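PDB 5M2P: Ycf54-like protein from Synechocystis sp. PCC 6803, which probably acts as a component of the magnesium protoporphyrin IX monomethylester cyclase and is needed for protochlorophyllide formation in chlorophyll biosynthesis. Local coordinates for residues 32-37 and 41-46. Sequence-based numbering, arbitrary orientation.
Sequences RDYGEK and IDFWQV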
ATOM      1  N   ARG A  32      -2.573  -4.671 -15.817  1.00 10.51           N
ATOM      2  CA  ARG A  32      -2.647  -5.115 -17.196  1.00 10.31           C
ATOM      3  C   ARG A  32      -2.506  -3.952 -18.185  1.00 11.43           C
ATOM      4  O   ARG A  32      -1.781  -4.060 -19.169  1.00 12.82           O
ATOM      5  CB  ARG A  32      -3.923  -5.936 -17.411  1.00 11.91           C
ATOM      6  CG  ARG A  32      -3.883  -7.260 -16.649  1.00 13.74           C
ATOM      7  CD  ARG A  32      -5.131  -8.150 -16.745  1.00 18.13           C
ATOM      8  NE  ARG A  32      -5.247  -8.824 -18.041  1.00 25.45           N
ATOM      9  CZ  ARG A  32      -4.511  -9.863 -18.471  1.00 24.20           C
ATOM     10  NH1 ARG A  32      -3.515 -10.392 -17.743  1.00 23.39           N
ATOM     11  NH2 ARG A  32      -4.752 -10.355 -19.681  1.00 29.57           N
ATOM     12  N   ASP A  33      -3.137  -2.815 -17.881  1.00 12.01           N
ATOM     13  CA  ASP A  33      -3.016  -1.617 -18.705  1.00 13.04           C
ATOM     14  C   ASP A  33      -1.587  -1.091 -18.732  1.00 11.82           C
ATOM     15  O   ASP A  33      -1.090  -0.653 -19.784  1.00 14.15           O
ATOM     16  CB  ASP A  33      -3.968  -0.509 -18.213  1.00 14.29           C
ATOM     17  CG  ASP A  33      -5.454  -0.820 -18.457  1.00 19.26           C
ATOM     18  OD1 ASP A  33      -5.791  -1.755 -19.220  1.00 23.57           O
ATOM     19  OD2 ASP A  33      -6.317  -0.111 -17.884  1.00 26.30           O
ATOM     20  N   TYR A  34      -0.924  -1.106 -17.566  1.00 11.43           N
ATOM     21  CA  TYR A  34       0.465  -0.677 -17.524  1.00 10.45           C
ATOM     22  C   TYR A  34       1.310  -1.533 -18.472  1.00 10.56           C
ATOM     23  O   TYR A  34       2.158  -1.011 -19.205  1.00 11.75           O
ATOM     24  CB  TYR A  34       1.032  -0.760 -16.120  1.00  9.87           C
ATOM     25  CG  TYR A  34       0.875   0.467 -15.242  1.00 10.60           C
ATOM     26  CD1 TYR A  34      -0.327   1.152 -15.122  1.00 11.76           C
ATOM     27  CD2 TYR A  34       1.959   0.910 -14.494  1.00 10.51           C
ATOM     28  CE1 TYR A  34      -0.430   2.238 -14.237  1.00 13.15           C
ATOM     29  CE2 TYR A  34       1.872   1.982 -13.622  1.00 13.04           C
ATOM     30  CZ  TYR A  34       0.682   2.653 -13.511  1.00 13.55           C
ATOM     31  OH  TYR A  34       0.586   3.699 -12.627  1.00 15.86           O
ATOM     32  N   GLY A  35       1.102  -2.863 -18.421  1.00 10.07           N
ATOM     33  CA  GLY A  35       1.860  -3.758 -19.273  1.00 11.07           C
ATOM     34  C   GLY A  35       1.623  -3.436 -20.748  1.00 10.99           C
ATOM     35  O   GLY A  35       2.562  -3.347 -21.540  1.00 12.27           O
ATOM     36  N   GLU A  36       0.365  -3.230 -21.099  1.00 12.10           N
ATOM     37  CA  GLU A  36       0.005  -2.907 -22.465  1.00 14.11           C
ATOM     38  C   GLU A  36       0.661  -1.605 -22.968  1.00 15.25           C
ATOM     39  O   GLU A  36       1.015  -1.508 -24.140  1.00 17.93           O
ATOM     40  CB  GLU A  36      -1.509  -2.853 -22.597  1.00 17.13           C
ATOM     41  CG  GLU A  36      -1.986  -2.786 -24.032  1.00 23.73           C
ATOM     42  CD  GLU A  36      -3.398  -3.307 -24.226  1.00 29.63           C
ATOM     43  OE1 GLU A  36      -4.095  -3.619 -23.227  1.00 29.08           O
ATOM     44  OE2 GLU A  36      -3.821  -3.381 -25.403  1.00 49.02           O
ATOM     45  N   LYS A  37       0.863  -0.646 -22.065  1.00 14.92           N
ATOM     46  CA  LYS A  37       1.454   0.656 -22.367  1.00 16.75           C
ATOM     47  C   LYS A  37       2.971   0.702 -22.132  1.00 15.39           C
ATOM     48  O   LYS A  37       3.610   1.739 -22.331  1.00 16.88           O
ATOM     49  CB  LYS A  37       0.754   1.743 -21.515  1.00 21.23           C
ATOM     50  CG  LYS A  37      -0.688   1.977 -21.931  1.00 27.77           C
ATOM     51  CD  LYS A  37      -1.491   2.743 -20.885  1.00 39.72           C
ATOM     52  CE  LYS A  37      -2.977   2.717 -21.241  1.00 53.76           C
ATOM     53  NZ  LYS A  37      -3.817   3.618 -20.403  1.00 57.28           N
ATOM     54  N   ILE A  41       5.457  -0.667 -13.438  1.00 11.07           N
ATOM     55  CA  ILE A  41       4.518  -0.771 -12.341  1.00  9.27           C
ATOM     56  C   ILE A  41       5.087   0.051 -11.182  1.00 10.13           C
ATOM     57  O   ILE A  41       6.252  -0.089 -10.820  1.00 10.90           O
ATOM     58  CB  ILE A  41       4.358  -2.243 -11.894  1.00 11.77           C
ATOM     59  CG1 ILE A  41       3.644  -3.074 -12.967  1.00 12.34           C
ATOM     60  CG2 ILE A  41       3.607  -2.315 -10.574  1.00 12.01           C
ATOM     61  CD1 ILE A  41       2.183  -2.783 -13.159  1.00 13.22           C
ATOM     62  N   ASP A  42       4.264   0.939 -10.632  1.00  9.31           N
ATOM     63  CA  ASP A  42       4.662   1.812  -9.518  1.00  8.86           C
ATOM     64  C   ASP A  42       3.647   1.754  -8.384  1.00  7.20           C
ATOM     65  O   ASP A  42       3.551   2.691  -7.585  1.00  8.69           O
ATOM     66  CB  ASP A  42       4.874   3.248  -9.999  1.00  9.95           C
ATOM     67  CG  ASP A  42       3.601   3.899 -10.506  1.00 10.60           C
ATOM     68  OD1 ASP A  42       2.563   3.218 -10.629  1.00  9.69           O
ATOM     69  OD2 ASP A  42       3.660   5.126 -10.768  1.00 14.14           O
ATOM     70  N   PHE A  43       2.909   0.653  -8.301  1.00  7.05           N
ATOM     71  CA  PHE A  43       1.945   0.431  -7.233  1.00  7.66           C
ATOM     72  C   PHE A  43       1.912  -1.060  -6.983  1.00  8.37           C
ATOM     73  O   PHE A  43       2.084  -1.848  -7.909  1.00  8.13           O
ATOM     74  CB  PHE A  43       0.534   0.955  -7.599  1.00  7.80           C
ATOM     75  CG  PHE A  43      -0.069   0.259  -8.782  1.00  8.01           C
ATOM     76  CD1 PHE A  43       0.293   0.598 -10.077  1.00  9.06           C
ATOM     77  CD2 PHE A  43      -0.962  -0.800  -8.610  1.00  8.68           C
ATOM     78  CE1 PHE A  43      -0.207  -0.107 -11.168  1.00  8.97           C
ATOM     79  CE2 PHE A  43      -1.470  -1.480  -9.694  1.00  9.89           C
ATOM     80  CZ  PHE A  43      -1.102  -1.125 -10.981  1.00 10.61           C
ATOM     81  N   TRP A  44       1.663  -1.424  -5.737  1.00  7.17           N
ATOM     82  CA  TRP A  44       1.767  -2.786  -5.275  1.00  7.62           C
ATOM     83  C   TRP A  44       0.809  -3.002  -4.112  1.00  8.22           C
ATOM     84  O   TRP A  44       0.540  -2.099  -3.338  1.00  9.77           O
ATOM     85  CB  TRP A  44       3.193  -3.103  -4.804  1.00  9.28           C
ATOM     86  CG  TRP A  44       4.288  -2.696  -5.756  1.00 10.65           C
ATOM     87  CD1 TRP A  44       4.859  -3.461  -6.722  1.00 11.24           C
ATOM     88  CD2 TRP A  44       4.918  -1.418  -5.829  1.00 10.25           C
ATOM     89  NE1 TRP A  44       5.793  -2.736  -7.392  1.00 12.45           N
ATOM     90  CE2 TRP A  44       5.860  -1.483  -6.860  1.00 10.46           C
ATOM     91  CE3 TRP A  44       4.778  -0.217  -5.121  1.00  9.95           C
ATOM     92  CZ2 TRP A  44       6.661  -0.394  -7.205  1.00 10.81           C
ATOM     93  CZ3 TRP A  44       5.570   0.856  -5.461  1.00 10.39           C
ATOM     94  CH2 TRP A  44       6.510   0.752  -6.483  1.00 11.54           C
ATOM     95  N   GLN A  45       0.360  -4.239  -3.958  1.00  8.71           N
ATOM     96  CA  GLN A  45      -0.371  -4.648  -2.804  1.00  8.67           C
ATOM     97  C   GLN A  45       0.546  -5.534  -1.980  1.00  8.90           C
ATOM     98  O   GLN A  45       1.102  -6.515  -2.505  1.00 11.96           O
ATOM     99  CB  GLN A  45      -1.650  -5.373  -3.219  1.00 10.05           C
ATOM    100  CG  GLN A  45      -2.441  -5.906  -2.027  1.00 12.00           C
ATOM    101  CD  GLN A  45      -3.896  -6.239  -2.372  1.00 14.31           C
ATOM    102  OE1 GLN A  45      -4.645  -5.382  -2.815  1.00 19.03           O
ATOM    103  NE2 GLN A  45      -4.291  -7.476  -2.137  1.00 19.52           N
ATOM    104  N   VAL A  46       0.727  -5.177  -0.715  1.00  8.35           N
ATOM    105  CA  VAL A  46       1.670  -5.852   0.177  1.00  8.59           C
ATOM    106  C   VAL A  46       0.890  -6.389   1.353  1.00  8.92           C
ATOM    107  O   VAL A  46       0.297  -5.641   2.111  1.00  8.99           O
ATOM    108  CB  VAL A  46       2.764  -4.871   0.684  1.00  9.27           C
ATOM    109  CG1 VAL A  46       3.754  -5.602   1.592  1.00 10.27           C
ATOM    110  CG2 VAL A  46       3.494  -4.213  -0.477  1.00 10.09           C
TER
HETATM  111  O   HOH W   1       1.840   6.290 -12.259  1.00 28.26           O
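Tyr34, on the last turn of helix 21-36, meets Ile41 at its CB and ring flank, Phe43 over its face and Asp42 at its hydroxyl. The tight part is aromatic: CE1 of Phe43 stands above the centre of the tyrosine ring, 3.7 Å from Tyr34 CZ, and with ring planes at 77° and centroids 5.1 Å apart this is a T-shaped stack in which phenylalanine gives the edge. Phe43 CG lies between its backbone N and carbonyl carbon (chi1 63°), a rotamer that swings the ring toward the helix, where Arg30 adds a cation-pi contact. Near the ring's root, Ile41 CD1 rests 3.8 Å from Tyr34 CB; Ile41 is partly exposed at this end. At the far end the hydroxyl donates to Asp42, Tyr34 OH to OD1 being 2.9 Å; the carboxylate is met on its syn side, with the donor 27° out of its plane. The solvent side is here, where partly exposed Asp42 and a water meet the hydroxyl: the water donates both to Tyr34 OH and, at 2.6 Å, to Asp42 OD2, closing a small ring of bonds. A phenylalanine here would probably leave Asp42 OD1 without its hydroxyl donor and the bridging water without its tyrosine acceptor. Asp42 also bonds through its backbone to Thr74, beside strand 68-73. The arrangement is that of a helix-to-strand connection in an alpha+beta fold, tying the end of helix 21-36 to outermost strand 43-47 of the four-stranded antiparallel sheet.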